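Local atomic coordinates of D-galactonate dehydratase family member RspA (PDB entry 3T6C), a protein that shows low D-gluconate dehydratase activity in vitro, forming 2-dehydro-3-deoxy-D-gluconate with a magnesium ion as cofactor. Residues 209-213 and 214-218; 220-223 and 224-227. All coordinates share one frame; numbering follows the deposited sequence.

Contact 1: 209-213 and 214-218; sequences RTKAP and GIYFD. With EDO (1,2-ethanediol), chain G.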
loop_
_atom_site.group_PDB
_atom_site.type_symbol
_atom_site.label_atom_id
_atom_site.label_comp_id
_atom_site.label_asym_id
_atom_site.label_seq_id
_atom_site.Cartn_x
_atom_site.Cartn_y
_atom_site.Cartn_z
ATOM N N ARG A 209 41.381 13.749 20.455
ATOM C CA ARG A 209 42.476 14.572 20.963
ATOM C C ARG A 209 42.860 15.740 20.061
ATOM O O ARG A 209 43.473 16.694 20.532
ATOM C CB ARG A 209 43.688 13.713 21.313
ATOM C CG ARG A 209 44.114 12.822 20.205
ATOM C CD ARG A 209 44.991 11.736 20.773
ATOM N NE ARG A 209 45.608 10.979 19.695
ATOM C CZ ARG A 209 46.295 9.854 19.913
ATOM N NH1 ARG A 209 46.371 9.355 21.149
ATOM N NH2 ARG A 209 46.830 9.203 18.892
ATOM N N THR A 210 42.499 15.664 18.780
ATOM C CA THR A 210 42.548 16.848 17.927
ATOM C C THR A 210 41.242 16.857 17.156
ATOM O O THR A 210 40.623 15.813 16.973
ATOM C CB THR A 210 43.680 16.794 16.906
ATOM O OG1 THR A 210 43.412 15.713 16.007
ATOM C CG2 THR A 210 45.011 16.627 17.570
ATOM N N LYS A 211 40.801 18.025 16.716
ATOM C CA LYS A 211 39.558 18.062 15.953
ATOM C C LYS A 211 39.530 19.268 15.010
ATOM O O LYS A 211 40.243 20.285 15.214
ATOM C CB LYS A 211 38.358 18.086 16.883
ATOM C CG LYS A 211 38.256 19.406 17.663
ATOM C CD LYS A 211 37.232 19.245 18.772
ATOM C CE LYS A 211 37.012 20.582 19.442
ATOM N NZ LYS A 211 35.780 20.555 20.270
ATOM N N ALA A 212 38.714 19.147 13.981
ATOM C CA ALA A 212 38.620 20.164 12.942
ATOM C C ALA A 212 37.962 21.441 13.477
ATOM O O ALA A 212 37.161 21.405 14.410
ATOM C CB ALA A 212 37.758 19.623 11.822
ATOM N N PRO A 213 38.249 22.572 12.855
ATOM C CA PRO A 213 37.545 23.808 13.239
ATOM C C PRO A 213 36.036 23.700 13.012
ATOM O O PRO A 213 35.570 23.098 12.041
ATOM C CB PRO A 213 38.097 24.823 12.235
ATOM C CG PRO A 213 39.475 24.284 11.909
ATOM C CD PRO A 213 39.284 22.800 11.838
ATOM N N GLY A 214 35.249 24.319 13.875
ATOM C CA GLY A 214 33.818 24.318 13.678
ATOM C C GLY A 214 33.089 24.783 14.914
ATOM O O GLY A 214 33.759 25.055 15.937
ATOM N N ILE A 215 31.753 24.853 14.841
ATOM C CA ILE A 215 30.975 25.207 16.013
ATOM C C ILE A 215 30.415 23.878 16.520
ATOM O O ILE A 215 29.526 23.280 15.904
ATOM C CB ILE A 215 29.787 26.152 15.655
ATOM C CG1 ILE A 215 30.287 27.354 14.825
ATOM C CG2 ILE A 215 29.069 26.540 16.913
ATOM C CD1 ILE A 215 31.432 28.131 15.461
ATOM N N TYR A 216 30.984 23.389 17.623
ATOM C CA TYR A 216 30.646 22.073 18.166
ATOM C C TYR A 216 29.370 22.088 18.981
ATOM O O TYR A 216 29.047 23.065 19.721
ATOM C CB TYR A 216 31.845 21.528 18.967
ATOM C CG TYR A 216 32.899 20.999 18.042
ATOM C CD1 TYR A 216 33.682 21.858 17.274
ATOM C CD2 TYR A 216 33.056 19.637 17.887
ATOM C CE1 TYR A 216 34.631 21.339 16.387
ATOM C CE2 TYR A 216 33.970 19.105 16.998
ATOM C CZ TYR A 216 34.754 19.963 16.264
ATOM O OH TYR A 216 35.652 19.437 15.378
ATOM N N PHE A 217 28.610 21.002 18.826
ATOM C CA PHE A 217 27.374 20.827 19.610
ATOM C C PHE A 217 27.203 19.363 19.868
ATOM O O PHE A 217 27.888 18.562 19.228
ATOM C CB PHE A 217 26.173 21.410 18.876
ATOM C CG PHE A 217 25.703 20.550 17.720
ATOM C CD1 PHE A 217 26.456 20.464 16.547
ATOM C CD2 PHE A 217 24.512 19.848 17.826
ATOM C CE1 PHE A 217 26.020 19.652 15.460
ATOM C CE2 PHE A 217 24.047 19.059 16.761
ATOM C CZ PHE A 217 24.791 18.956 15.569
ATOM N N ASP A 218 26.347 18.989 20.835
ATOM C CA ASP A 218 26.164 17.594 21.181
ATOM C C ASP A 218 24.685 17.283 20.960
ATOM O O ASP A 218 23.846 17.652 21.804
ATOM C CB ASP A 218 26.605 17.340 22.625
ATOM C CG ASP A 218 26.533 15.855 23.002
ATOM O OD1 ASP A 218 25.612 15.157 22.581
ATOM O OD2 ASP A 218 27.449 15.327 23.622
HETATM C C1 EDO G . 26.707 23.025 23.056
HETATM O O1 EDO G . 27.173 23.747 24.200
HETATM C C2 EDO G . 26.165 21.668 23.525
HETATM O O2 EDO G . 25.234 21.145 22.547
#
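The ring of Y216 meets K211 over one face and the carbonyl oxygen of A212 at its edge, close to the ring plane. K211 NZ lies 3.7 Å from the ring centroid and only 12° off the normal, the geometry of a cation-pi contact. Its neighbour CE makes a CH-pi contact, 3.9 Å from the same centroid, and CD lies 3.6 Å from Y216 CZ. The lysine therefore runs along the face from the hydroxyl end toward CG, opposite in direction to the tyrosine. The torsions account for this: chi1 of 68° sets K211 CG between backbone N and carbonyl carbon, and the chain is extended beyond it. At the edge, Y216 OH donates to A212 O over 2.7 Å; the C=O...O angle is 132° and the donor is slightly tilted from the carbonyl plane. A212 O also approaches Y216 CE1 at 3.2 Å. The chain turns between these partners through P213 and G214; the backbone angles of G214 would jam a CB against P213 O, which calls for glycine. K211 NZ has a further, weak hydrogen bond to S207 OG. Past the ring, D218 N donates to O2 of a 1,2-ethanediol, probably from the crystallisation liquor, at 3.0 Å; D218 is the N-cap residue of helix 219-237, its side chain doing the capping. The contact belongs to a surface loop entering strand 215-216, paired in parallel with strand 430-431; R209 forms salt bridges to E392 and D394 of the second subunit. With one hydrogen bond fixing the hydroxyl and an ammonium group above the ring, electrostatics and dispersion probably hold the tyrosine against the turn.

Contact 2: 220-223 and 224-227; sequences EAYA and KSIP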
loop_
_atom_site.group_PDB
_atom_site.type_symbol
_atom_site.label_atom_id
_atom_site.label_comp_id
_atom_site.label_asym_id
_atom_site.label_seq_id
_atom_site.Cartn_x
_atom_site.Cartn_y
_atom_site.Cartn_z
ATOM N N GLU A 220 22.996 14.533 21.399
ATOM C CA GLU A 220 22.396 13.694 22.427
ATOM C C GLU A 220 22.084 14.551 23.644
ATOM O O GLU A 220 20.981 14.464 24.211
ATOM C CB GLU A 220 23.331 12.545 22.799
ATOM C CG GLU A 220 23.202 11.363 21.784
ATOM C CD GLU A 220 24.130 11.474 20.632
ATOM O OE1 GLU A 220 25.097 12.302 20.750
ATOM O OE2 GLU A 220 23.931 10.693 19.617
ATOM N N ALA A 221 23.044 15.391 24.049
ATOM C CA ALA A 221 22.813 16.238 25.218
ATOM C C ALA A 221 21.722 17.250 24.937
ATOM O O ALA A 221 20.902 17.556 25.809
ATOM C CB ALA A 221 24.143 16.924 25.620
ATOM N N TYR A 222 21.716 17.783 23.733
ATOM C CA TYR A 222 20.630 18.688 23.298
ATOM C C TYR A 222 19.259 17.975 23.421
ATOM O O TYR A 222 18.341 18.488 24.088
ATOM C CB TYR A 222 20.912 19.188 21.876
ATOM C CG TYR A 222 19.636 19.667 21.223
ATOM C CD1 TYR A 222 19.005 20.851 21.632
ATOM C CD2 TYR A 222 19.071 18.929 20.238
ATOM C CE1 TYR A 222 17.759 21.231 21.033
ATOM C CE2 TYR A 222 17.872 19.293 19.637
ATOM C CZ TYR A 222 17.223 20.435 20.028
ATOM O OH TYR A 222 16.018 20.733 19.406
ATOM N N ALA A 223 19.103 16.795 22.805
ATOM C CA ALA A 223 17.769 16.145 22.731
ATOM C C ALA A 223 17.259 15.883 24.131
ATOM O O ALA A 223 16.104 16.140 24.427
ATOM C CB ALA A 223 17.853 14.844 21.974
ATOM N N LYS A 224 18.136 15.403 25.010
ATOM C CA LYS A 224 17.689 15.087 26.389
ATOM C C LYS A 224 17.303 16.354 27.154
ATOM O O LYS A 224 16.435 16.305 28.035
ATOM C CB LYS A 224 18.764 14.266 27.121
ATOM C CG LYS A 224 19.025 12.903 26.493
ATOM C CD LYS A 224 20.199 12.203 27.194
ATOM C CE LYS A 224 20.440 10.786 26.683
ATOM N NZ LYS A 224 21.353 10.754 25.516
ATOM N N SER A 225 17.889 17.492 26.827
ATOM C CA SER A 225 17.632 18.698 27.584
ATOM C C SER A 225 16.222 19.205 27.339
ATOM O O SER A 225 15.658 19.937 28.181
ATOM C CB SER A 225 18.659 19.796 27.240
ATOM O OG SER A 225 18.363 20.487 26.014
ATOM N N ILE A 226 15.671 18.859 26.178
ATOM C CA ILE A 226 14.468 19.561 25.722
ATOM C C ILE A 226 13.166 19.226 26.515
ATOM O O ILE A 226 12.435 20.139 26.922
ATOM C CB ILE A 226 14.320 19.466 24.179
ATOM C CG1 ILE A 226 15.405 20.280 23.458
ATOM C CG2 ILE A 226 12.963 20.076 23.694
ATOM C CD1 ILE A 226 15.633 21.750 23.985
ATOM N N PRO A 227 12.849 17.936 26.711
ATOM C CA PRO A 227 11.640 17.678 27.510
ATOM C C PRO A 227 11.768 18.273 28.928
ATOM O O PRO A 227 10.751 18.726 29.460
ATOM C CB PRO A 227 11.558 16.135 27.540
ATOM C CG PRO A 227 12.210 15.746 26.199
ATOM C CD PRO A 227 13.387 16.714 26.091
#
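Y222 O accepts two bonds from S225, in one turn of helix 219-237, which follows strand 215-216 within the C-terminal enolase-like domain. S225 OG donates over 2.8 Å, in the carbonyl plane and on a lone pair; chi1 of 80° swings the hydroxyl back to the preceding turn. S225 N approaches the same oxygen at 2.9 Å from well above that plane, and its bond to A221 O is weak. K224 N to E220 O is a regular i to i+4 bond of 3.1 Å, nearly straight at 166°. I226 N makes only a weak bond to Y222 O and bonds chiefly to A223 O, an i to i+3 link, and P227 has no N-H to give, consistent with the kink here. The charged ends have partners beyond this turn: E220 OE1 forms a salt bridge to K205, K224 NZ one to E242 of the second subunit. The apolar side-chain contact within the turn is Y222 with I226, which cross obliquely, Y222 CE1 lying 3.5 Å from I226 CG1. Y222, A223 and I226 all touch M259 of helix 253-262. Y222 OH bonds to H245, and its side chain lies about 6 Å from that of H248, a proton donor/acceptor by similarity. At the kink, P227 CD sits 3.2 Å from A223 O.

Contacts 1 and 2 follow each other directly along the chain, with centres about 19 Å apart: the first ends at D218, the N-cap residue, whose OD1 accepts a hydrogen bond from A221 N in the second. K205 ties them further, forming salt bridges to both D218 and E220. Contact 1 is a surface contact with no buried residue among those that touch; contact 2 is partly buried, with apolar packing toward helix 253-262. Both have a hydroxyl hydrogen-bonded to a backbone carbonyl; contact 1 adds a cation over an aromatic face, contact 2 a ladder of backbone bonds. Each contact also reaches the second subunit through a basic residue, R209 or K224.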